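Local coordinates for protein apoptosis regulator CED-9 (Caenorhabditis elegans, PDB 1OHU) that restrains programmed cell death by sequestering the caspase activator CED-4 until EGL-1 binds and releases it, at residues T22-Q27 / G111-A116. The protein carries 3 engineered substitutions. Residues are numbered along the deposited sequence; the frame is centred on the assembly and turned at random.
Sequences THRIRQ and GGFVAA
Arg24 and Ile25 lie against Gly112 and Ala116 where two helical segments, 22-27 and 111-116, run at 44° to each other with their axes 8.3 Å apart. The backbones come close, the CA atoms of Ile25 and Ala116 standing 4.7 Å apart. Arg24 carries the largest share: its CG, anti to the backbone N (chi1 -174°), rests 3.3 Å from Gly112 O, over a residue without a side chain. A bend at chi2 (54°) then carries the chain alongside Phe113, both side chains pointing the same way, with the guanidinium and ring planes steeply inclined. Arg24 NH1 lies 3.7 Å from Ala116 CB. Its NH2 comes near Phe113 CD1, while NE forms a salt bridge with Glu57 of helix 44-71. An alanine in place of Arg24 would probably leave Glu57 without this cationic mate and open a gap beside Phe113. One residue on, Ile25 reaches across with its longer branch, CD1 meeting Ala115 CB at 4.1 Å and CG1 passing Ala116 N. No hydrogen bond links the segments. This close helix packing, with glycine and alanine at the interface, joins helix 13-27, carrying most of the predicted BH4 motif, to helix 101-118, carrying much of predicted BH1, within the all-helical Bcl-2 fold.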
loop_
_atom_site.group_PDB
_atom_site.type_symbol
_atom_site.label_atom_id
_atom_site.label_comp_id
_atom_site.label_asym_id
_atom_site.label_seq_id
_atom_site.Cartn_x
_atom_site.Cartn_y
_atom_site.Cartn_z
ATOM N N THR A 22 0.072 -6.212 7.000
ATOM C CA THR A 22 0.513 -7.329 7.829
ATOM C C THR A 22 1.994 -7.661 7.596
ATOM O O THR A 22 2.759 -7.839 8.544
ATOM C CB THR A 22 -0.334 -8.572 7.534
ATOM O OG1 THR A 22 -1.711 -8.272 7.783
ATOM C CG2 THR A 22 0.091 -9.729 8.402
ATOM N N HIS A 23 2.385 -7.732 6.329
ATOM C CA HIS A 23 3.755 -8.049 5.952
ATOM C C HIS A 23 4.753 -6.966 6.354
ATOM O O HIS A 23 5.824 -7.263 6.886
ATOM C CB HIS A 23 3.833 -8.280 4.444
ATOM C CG HIS A 23 5.230 -8.358 3.920
ATOM N ND1 HIS A 23 6.066 -9.424 4.181
ATOM C CD2 HIS A 23 5.957 -7.478 3.191
ATOM C CE1 HIS A 23 7.246 -9.196 3.634
ATOM N NE2 HIS A 23 7.207 -8.022 3.028
ATOM N N ARG A 24 4.410 -5.708 6.108
ATOM C CA ARG A 24 5.316 -4.626 6.459
ATOM C C ARG A 24 5.487 -4.505 7.972
ATOM O O ARG A 24 6.579 -4.217 8.465
ATOM C CB ARG A 24 4.830 -3.298 5.869
ATOM C CG ARG A 24 5.819 -2.154 6.088
ATOM C CD ARG A 24 7.209 -2.503 5.566
ATOM N NE ARG A 24 8.179 -1.443 5.847
ATOM C CZ ARG A 24 8.736 -1.222 7.036
ATOM N NH1 ARG A 24 8.437 -1.985 8.078
ATOM N NH2 ARG A 24 9.590 -0.222 7.184
ATOM N N ILE A 25 4.408 -4.736 8.710
ATOM C CA ILE A 25 4.463 -4.671 10.163
ATOM C C ILE A 25 5.306 -5.830 10.707
ATOM O O ILE A 25 6.071 -5.658 11.651
ATOM C CB ILE A 25 3.054 -4.751 10.763
ATOM C CG1 ILE A 25 2.289 -3.459 10.440
ATOM C CG2 ILE A 25 3.136 -5.011 12.264
ATOM C CD1 ILE A 25 0.825 -3.486 10.859
ATOM N N ARG A 26 5.159 -7.012 10.116
ATOM C CA ARG A 26 5.937 -8.167 10.563
ATOM C C ARG A 26 7.401 -7.956 10.203
ATOM O O ARG A 26 8.292 -8.442 10.889
ATOM C CB ARG A 26 5.410 -9.451 9.922
ATOM C CG ARG A 26 4.129 -9.951 10.560
ATOM C CD ARG A 26 3.529 -11.143 9.831
ATOM N NE ARG A 26 2.410 -11.693 10.602
ATOM C CZ ARG A 26 1.513 -12.560 10.141
ATOM N NH1 ARG A 26 1.577 -13.002 8.885
ATOM N NH2 ARG A 26 0.550 -12.996 10.945
ATOM N N GLN A 27 7.638 -7.207 9.128
ATOM C CA GLN A 27 8.988 -6.914 8.671
ATOM C C GLN A 27 9.697 -6.083 9.734
ATOM O O GLN A 27 10.923 -6.079 9.833
ATOM C CB GLN A 27 8.930 -6.141 7.353
ATOM C CG GLN A 27 9.917 -6.625 6.309
ATOM C CD GLN A 27 9.848 -8.130 6.107
ATOM O OE1 GLN A 27 8.763 -8.701 5.979
ATOM N NE2 GLN A 27 11.008 -8.779 6.076
ATOM N N GLY A 111 1.299 3.311 3.181
ATOM C CA GLY A 111 0.370 2.896 4.220
ATOM C C GLY A 111 1.028 1.866 5.112
ATOM O O GLY A 111 0.984 1.976 6.336
ATOM N N GLY A 112 1.650 0.864 4.496
ATOM C CA GLY A 112 2.319 -0.164 5.273
ATOM C C GLY A 112 3.428 0.437 6.118
ATOM O O GLY A 112 3.618 0.063 7.267
ATOM N N PHE A 113 4.162 1.371 5.526
ATOM C CA PHE A 113 5.267 2.055 6.185
ATOM C C PHE A 113 4.807 2.786 7.449
ATOM O O PHE A 113 5.408 2.648 8.513
ATOM C CB PHE A 113 5.892 3.068 5.219
ATOM C CG PHE A 113 7.005 3.881 5.823
ATOM C CD1 PHE A 113 8.266 3.329 6.010
ATOM C CD2 PHE A 113 6.791 5.207 6.200
ATOM C CE1 PHE A 113 9.301 4.086 6.563
ATOM C CE2 PHE A 113 7.815 5.968 6.750
ATOM C CZ PHE A 113 9.077 5.404 6.932
ATOM N N VAL A 114 3.746 3.575 7.317
ATOM C CA VAL A 114 3.208 4.332 8.445
ATOM C C VAL A 114 2.606 3.405 9.506
ATOM O O VAL A 114 2.781 3.620 10.699
ATOM C CB VAL A 114 2.120 5.314 7.978
ATOM C CG1 VAL A 114 1.675 6.179 9.147
ATOM C CG2 VAL A 114 2.661 6.180 6.855
ATOM N N ALA A 115 1.881 2.385 9.065
ATOM C CA ALA A 115 1.281 1.431 9.990
ATOM C C ALA A 115 2.374 0.858 10.888
ATOM O O ALA A 115 2.209 0.775 12.102
ATOM C CB ALA A 115 0.600 0.315 9.219
ATOM N N ALA A 116 3.500 0.475 10.290
ATOM C CA ALA A 116 4.610 -0.081 11.063
ATOM C C ALA A 116 5.151 0.913 12.097
ATOM O O ALA A 116 5.676 0.506 13.130
ATOM C CB ALA A 116 5.722 -0.528 10.132
#